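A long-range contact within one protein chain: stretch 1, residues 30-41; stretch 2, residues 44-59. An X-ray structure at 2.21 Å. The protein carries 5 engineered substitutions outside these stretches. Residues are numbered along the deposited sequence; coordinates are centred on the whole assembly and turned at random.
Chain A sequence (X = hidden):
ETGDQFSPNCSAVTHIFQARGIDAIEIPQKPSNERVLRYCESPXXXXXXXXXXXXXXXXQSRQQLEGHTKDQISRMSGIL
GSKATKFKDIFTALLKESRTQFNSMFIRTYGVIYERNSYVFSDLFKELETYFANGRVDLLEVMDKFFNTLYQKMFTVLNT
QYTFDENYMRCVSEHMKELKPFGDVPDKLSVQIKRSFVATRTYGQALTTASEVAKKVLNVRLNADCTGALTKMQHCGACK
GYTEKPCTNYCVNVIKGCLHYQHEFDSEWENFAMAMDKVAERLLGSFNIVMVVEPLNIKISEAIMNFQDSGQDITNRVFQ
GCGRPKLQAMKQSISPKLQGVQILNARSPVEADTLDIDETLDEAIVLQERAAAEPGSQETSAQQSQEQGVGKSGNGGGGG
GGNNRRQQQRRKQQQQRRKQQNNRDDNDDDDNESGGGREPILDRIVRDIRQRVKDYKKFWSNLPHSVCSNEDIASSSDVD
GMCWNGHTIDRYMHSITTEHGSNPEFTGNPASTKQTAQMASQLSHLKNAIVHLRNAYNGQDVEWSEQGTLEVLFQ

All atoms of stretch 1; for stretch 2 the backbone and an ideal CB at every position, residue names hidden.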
# COMPACT_ATOMS: atom_id res chain seq x y z
N LYS A 30 -29.46 -21.02 -40.21
CA LYS A 30 -28.90 -20.30 -41.33
C LYS A 30 -28.58 -18.86 -40.93
O LYS A 30 -29.16 -18.33 -39.98
CB LYS A 30 -29.87 -20.30 -42.52
CG LYS A 30 -30.27 -21.69 -42.99
CD LYS A 30 -29.04 -22.53 -43.32
CE LYS A 30 -29.44 -23.93 -43.77
NZ LYS A 30 -30.29 -23.90 -45.00
N PRO A 31 -27.64 -18.21 -41.63
CA PRO A 31 -27.31 -16.82 -41.29
C PRO A 31 -28.53 -15.91 -41.40
O PRO A 31 -29.33 -16.02 -42.33
CB PRO A 31 -26.24 -16.46 -42.32
CG PRO A 31 -25.62 -17.76 -42.69
CD PRO A 31 -26.73 -18.76 -42.65
N SER A 32 -28.65 -15.01 -40.43
CA SER A 32 -29.74 -14.04 -40.40
C SER A 32 -29.37 -12.81 -41.20
O SER A 32 -28.27 -12.27 -41.05
CB SER A 32 -30.07 -13.66 -38.95
OG SER A 32 -31.08 -12.67 -38.89
N ASN A 33 -30.29 -12.36 -42.06
CA ASN A 33 -30.05 -11.22 -42.93
C ASN A 33 -30.38 -9.88 -42.27
O ASN A 33 -30.14 -8.84 -42.88
CB ASN A 33 -30.85 -11.37 -44.22
CG ASN A 33 -30.53 -12.65 -44.96
OD1 ASN A 33 -29.48 -12.78 -45.59
ND2 ASN A 33 -31.45 -13.61 -44.90
N GLU A 34 -30.93 -9.89 -41.06
CA GLU A 34 -31.21 -8.64 -40.37
C GLU A 34 -29.91 -7.95 -39.95
O GLU A 34 -28.88 -8.59 -39.74
CB GLU A 34 -32.08 -8.89 -39.14
CG GLU A 34 -33.56 -9.07 -39.45
CD GLU A 34 -34.41 -9.08 -38.20
OE1 GLU A 34 -34.37 -10.08 -37.45
OE2 GLU A 34 -35.12 -8.08 -37.96
N ARG A 35 -29.97 -6.63 -39.84
CA ARG A 35 -28.84 -5.79 -39.45
C ARG A 35 -29.25 -4.97 -38.24
O ARG A 35 -29.56 -3.78 -38.36
CB ARG A 35 -28.38 -4.89 -40.60
CG ARG A 35 -27.95 -5.58 -41.87
CD ARG A 35 -26.97 -4.68 -42.61
NE ARG A 35 -26.90 -4.93 -44.05
CZ ARG A 35 -25.98 -4.38 -44.84
NH1 ARG A 35 -25.99 -4.65 -46.14
NH2 ARG A 35 -25.06 -3.58 -44.33
N VAL A 36 -29.26 -5.59 -37.06
CA VAL A 36 -29.71 -4.90 -35.86
C VAL A 36 -28.76 -5.17 -34.69
O VAL A 36 -29.04 -4.76 -33.56
CB VAL A 36 -31.15 -5.31 -35.49
CG1 VAL A 36 -32.14 -4.73 -36.49
CG2 VAL A 36 -31.26 -6.83 -35.43
N LEU A 37 -27.65 -5.85 -34.95
CA LEU A 37 -26.69 -6.11 -33.89
C LEU A 37 -26.05 -4.81 -33.43
O LEU A 37 -25.68 -3.96 -34.24
CB LEU A 37 -25.62 -7.11 -34.35
CG LEU A 37 -26.11 -8.53 -34.64
CD1 LEU A 37 -24.94 -9.48 -34.82
CD2 LEU A 37 -27.05 -9.02 -33.54
N ARG A 38 -25.92 -4.67 -32.11
CA ARG A 38 -25.38 -3.47 -31.49
C ARG A 38 -23.86 -3.46 -31.42
O ARG A 38 -23.24 -2.40 -31.55
CB ARG A 38 -25.93 -3.31 -30.07
CG ARG A 38 -27.42 -3.05 -30.01
CD ARG A 38 -27.89 -2.84 -28.57
NE ARG A 38 -27.88 -4.08 -27.81
CZ ARG A 38 -28.28 -4.18 -26.54
NH1 ARG A 38 -28.72 -3.10 -25.90
NH2 ARG A 38 -28.25 -5.35 -25.92
N TYR A 39 -23.24 -4.62 -31.22
CA TYR A 39 -21.80 -4.69 -30.99
C TYR A 39 -21.07 -5.46 -32.09
O TYR A 39 -20.03 -4.99 -32.57
CB TYR A 39 -21.51 -5.33 -29.63
CG TYR A 39 -22.39 -4.80 -28.52
CD1 TYR A 39 -22.40 -3.44 -28.20
CD2 TYR A 39 -23.21 -5.65 -27.78
CE1 TYR A 39 -23.20 -2.95 -27.19
CE2 TYR A 39 -24.01 -5.16 -26.77
CZ TYR A 39 -24.00 -3.81 -26.48
OH TYR A 39 -24.80 -3.33 -25.47
N CYS A 40 -21.58 -6.62 -32.49
CA CYS A 40 -20.97 -7.33 -33.59
C CYS A 40 -21.28 -6.63 -34.91
O CYS A 40 -22.18 -5.79 -35.01
CB CYS A 40 -21.46 -8.78 -33.65
SG CYS A 40 -21.32 -9.69 -32.10
N GLU A 41 -20.53 -7.00 -35.94
CA GLU A 41 -20.81 -6.51 -37.28
C GLU A 41 -21.99 -7.26 -37.88
O GLU A 41 -22.13 -8.47 -37.71
CB GLU A 41 -19.58 -6.67 -38.18
CG GLU A 41 -19.76 -6.08 -39.58
CD GLU A 41 -18.54 -6.27 -40.46
OE1 GLU A 41 -17.63 -7.03 -40.07
OE2 GLU A 41 -18.49 -5.65 -41.54
N UNK A 44 -23.84 -7.47 -45.05
CA UNK A 44 -24.87 -7.92 -45.98
C UNK A 44 -24.92 -9.43 -46.09
O UNK A 44 -26.00 -10.00 -46.32
CB UNK A 44 -24.63 -7.31 -47.36
N UNK A 45 -23.78 -10.11 -45.90
CA UNK A 45 -23.74 -11.56 -46.02
C UNK A 45 -24.49 -12.25 -44.89
O UNK A 45 -24.77 -13.45 -44.98
CB UNK A 45 -22.29 -12.04 -46.05
N UNK A 46 -24.80 -11.53 -43.82
CA UNK A 46 -25.57 -12.07 -42.71
C UNK A 46 -24.70 -12.33 -41.49
O UNK A 46 -23.48 -12.13 -41.50
CB UNK A 46 -26.27 -13.36 -43.13
N UNK A 47 -25.36 -12.80 -40.44
CA UNK A 47 -24.72 -13.11 -39.18
C UNK A 47 -25.38 -14.33 -38.55
O UNK A 47 -26.56 -14.60 -38.80
CB UNK A 47 -24.78 -11.91 -38.23
N UNK A 48 -24.62 -15.06 -37.74
CA UNK A 48 -25.14 -16.23 -37.05
C UNK A 48 -25.72 -15.91 -35.69
O UNK A 48 -26.12 -16.83 -34.97
CB UNK A 48 -24.03 -17.28 -36.90
N UNK A 49 -25.78 -14.64 -35.31
CA UNK A 49 -26.27 -14.22 -34.01
C UNK A 49 -27.50 -13.36 -34.16
O UNK A 49 -27.61 -12.57 -35.10
CB UNK A 49 -25.19 -13.47 -33.24
N UNK A 50 -28.43 -13.51 -33.22
CA UNK A 50 -29.60 -12.65 -33.13
C UNK A 50 -29.35 -11.56 -32.10
O UNK A 50 -28.33 -11.54 -31.40
CB UNK A 50 -30.85 -13.46 -32.77
N UNK A 51 -30.31 -10.63 -32.00
CA UNK A 51 -30.20 -9.56 -31.02
C UNK A 51 -30.26 -10.10 -29.60
O UNK A 51 -29.58 -9.59 -28.70
CB UNK A 51 -31.31 -8.53 -31.24
N UNK A 52 -31.06 -11.15 -29.37
CA UNK A 52 -31.16 -11.72 -28.03
C UNK A 52 -29.91 -12.53 -27.68
O UNK A 52 -29.48 -12.54 -26.52
CB UNK A 52 -32.41 -12.60 -27.92
N UNK A 53 -29.32 -13.22 -28.66
CA UNK A 53 -28.07 -13.94 -28.40
C UNK A 53 -26.96 -12.96 -28.05
O UNK A 53 -26.15 -13.22 -27.15
CB UNK A 53 -27.67 -14.78 -29.61
N UNK A 54 -26.90 -11.83 -28.76
CA UNK A 54 -25.87 -10.83 -28.49
C UNK A 54 -26.04 -10.23 -27.10
O UNK A 54 -25.05 -10.00 -26.39
CB UNK A 54 -25.91 -9.73 -29.55
N UNK A 55 -27.28 -9.97 -26.69
CA UNK A 55 -27.52 -9.37 -25.38
C UNK A 55 -27.12 -10.32 -24.26
O UNK A 55 -26.50 -9.90 -23.28
CB UNK A 55 -28.99 -8.98 -25.23
N UNK A 56 -27.45 -11.61 -24.40
CA UNK A 56 -27.06 -12.59 -23.38
C UNK A 56 -25.55 -12.66 -23.24
O UNK A 56 -25.01 -12.57 -22.13
CB UNK A 56 -27.62 -13.97 -23.72
N UNK A 57 -24.84 -12.82 -24.36
CA UNK A 57 -23.39 -12.87 -24.31
C UNK A 57 -22.78 -11.55 -23.88
O UNK A 57 -21.67 -11.54 -23.34
CB UNK A 57 -22.83 -13.28 -25.68
N UNK A 58 -23.48 -10.43 -24.09
CA UNK A 58 -22.97 -9.14 -23.64
C UNK A 58 -22.98 -9.05 -22.12
O UNK A 58 -21.97 -8.68 -21.50
CB UNK A 58 -23.79 -8.00 -24.24
N UNK A 59 -24.11 -9.37 -21.49
CA UNK A 59 -24.17 -9.34 -20.04
C UNK A 59 -23.30 -10.42 -19.42
O UNK A 59 -22.83 -10.27 -18.29
CB UNK A 59 -25.62 -9.50 -19.57

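Position 44 points its CA-to-CB bond away overall, yet the ideal CB lies 3.2 Å from Arg-35 NH1, so a small side chain suits it best, polar or not. It is Ser-44, whose CA lies over one face of the Arg-35 guanidinium. Position 45 points away with nothing of stretch 1 near its CB, and stretch 1 sets no preference; it is Val-45.

Position 46 is decided by backbone. Phi/psi of 106/178 would jam a CB against the preceding carbonyl, and the ideal CB would also sit 3.1 Å from Ser-32 O and 3.2 Å from Pro-31 CB. Glycine is the answer, and Gly-46 lets its CA approach Ser-32 O to 3.2 Å.

Position 47 pairs with Ser-32 in a single antiparallel bridge, which any residue with a free NH could make: Ser-32 N donates to the O of 47 at 2.7 Å, and the N of 47 donates to Ser-32 O at 3.0 Å. Its ideal CB is 4.2 Å from Leu-37 CD1 and 4.4 Å from Glu-41 O, a mixed setting that would accept valine, threonine or serine. Thr-47 has OG1 3.6 Å from Leu-37 CD1 and linked through a water to Glu-41 O; the same OG1 accepts from the N of 49.

Position 48 points away, its ideal CB 5.5 Å from Pro-31 CA, so stretch 1 leaves the choice open; it is Cys-48, bonded covalently elsewhere in the structure. At 49 the ideal CB is 4.3 Å from Leu-37 CD1, so a compact apolar residue fits; Cys-49 packs there and is likewise covalently bonded elsewhere. Position 50 points away just before a helix, where serine, threonine, asparagine or aspartate could cap. Thr-50 does so, its OG1 accepting from the N of 53.

The CB at 51 is 4.5 Å from Val-36 CG2, with room for a long or aromatic side chain. Tyr-51 brings CD1 to 3.4 Å from Val-36 O, near the ring plane, and sets OH over one face of the Arg-38 guanidinium.

At 52 and 53 stretch 1 is out of the CB's reach, so many helix-compatible residues would serve; they are Asn-52 and Met-53.

Position 54 points toward the backbone N atoms of Arg-38, Tyr-39 and Cys-40, favouring glutamate, with reach and two accepting oxygens; glutamine would turn an NH2 to a donor. Glu-54 gathers them: OE1 accepts from Arg-38 N at 2.9 Å, and OE2 from Tyr-39 N at 2.6 Å and Cys-40 N at 2.8 Å.

At 55 the CB is 3.8 Å from Arg-38 NH2, favouring a small polar residue; Thr-55 has OG1 2.9 Å from Arg-38 NH2. Position 58 faces Tyr-39 closely, so a small residue suits: Ala-58 CB meets Tyr-39 CE2 at 3.8 Å. At 56, 57 and 59 no CB reaches stretch 1, which sets no preference; they are Arg-56, Met-57 and Met-59.

Stretch 2, residues 44-59: SVGTCCTYNMETRMAM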
# COMPACT_ATOMS: atom_id res chain seq x y z
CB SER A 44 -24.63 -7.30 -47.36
OG SER A 44 -23.27 -7.41 -47.73
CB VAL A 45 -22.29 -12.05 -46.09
CG1 VAL A 45 -21.57 -11.41 -47.27
CG2 VAL A 45 -21.56 -11.76 -44.79
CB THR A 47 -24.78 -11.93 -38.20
OG1 THR A 47 -24.31 -12.34 -36.91
CG2 THR A 47 -26.21 -11.42 -38.07
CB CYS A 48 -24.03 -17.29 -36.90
SG CYS A 48 -23.40 -17.93 -38.46
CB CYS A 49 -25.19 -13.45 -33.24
SG CYS A 49 -23.80 -14.47 -32.73
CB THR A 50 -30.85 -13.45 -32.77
OG1 THR A 50 -30.71 -13.98 -31.44
CG2 THR A 50 -31.03 -14.61 -33.74
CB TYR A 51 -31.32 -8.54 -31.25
CG TYR A 51 -31.21 -7.28 -30.42
CD1 TYR A 51 -30.54 -6.16 -30.90
CD2 TYR A 51 -31.79 -7.20 -29.16
CE1 TYR A 51 -30.44 -5.01 -30.15
CE2 TYR A 51 -31.71 -6.05 -28.41
CZ TYR A 51 -31.03 -4.95 -28.90
OH TYR A 51 -30.95 -3.81 -28.15
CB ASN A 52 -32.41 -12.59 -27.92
CG ASN A 52 -33.69 -11.79 -28.05
OD1 ASN A 52 -33.79 -10.68 -27.52
ND2 ASN A 52 -34.67 -12.34 -28.75
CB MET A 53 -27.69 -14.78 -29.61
CG MET A 53 -28.65 -15.92 -29.90
SD MET A 53 -28.26 -16.71 -31.47
CE MET A 53 -26.56 -17.19 -31.20
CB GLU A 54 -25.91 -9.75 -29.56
CG GLU A 54 -24.78 -8.74 -29.47
CD GLU A 54 -24.95 -7.59 -30.43
OE1 GLU A 54 -26.10 -7.14 -30.63
OE2 GLU A 54 -23.94 -7.13 -30.99
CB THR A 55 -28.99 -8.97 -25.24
OG1 THR A 55 -29.33 -8.04 -26.28
CG2 THR A 55 -29.24 -8.32 -23.89
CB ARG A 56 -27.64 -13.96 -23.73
CG ARG A 56 -27.01 -15.10 -22.94
CD ARG A 56 -27.61 -16.45 -23.29
NE ARG A 56 -28.83 -16.73 -22.53
CZ ARG A 56 -30.06 -16.58 -23.02
NH1 ARG A 56 -30.25 -16.15 -24.26
NH2 ARG A 56 -31.11 -16.86 -22.25
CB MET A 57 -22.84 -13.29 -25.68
CG MET A 57 -23.34 -14.64 -26.16
SD MET A 57 -22.69 -15.11 -27.77
CE MET A 57 -23.38 -13.82 -28.81
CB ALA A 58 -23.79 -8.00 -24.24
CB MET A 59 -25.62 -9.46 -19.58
CG MET A 59 -26.54 -8.39 -20.15
SD MET A 59 -28.26 -8.57 -19.66
CE MET A 59 -28.65 -10.18 -20.35
O HOH W 1 -27.58 -6.84 -28.68
O HOH W 2 -21.84 -10.90 -37.17
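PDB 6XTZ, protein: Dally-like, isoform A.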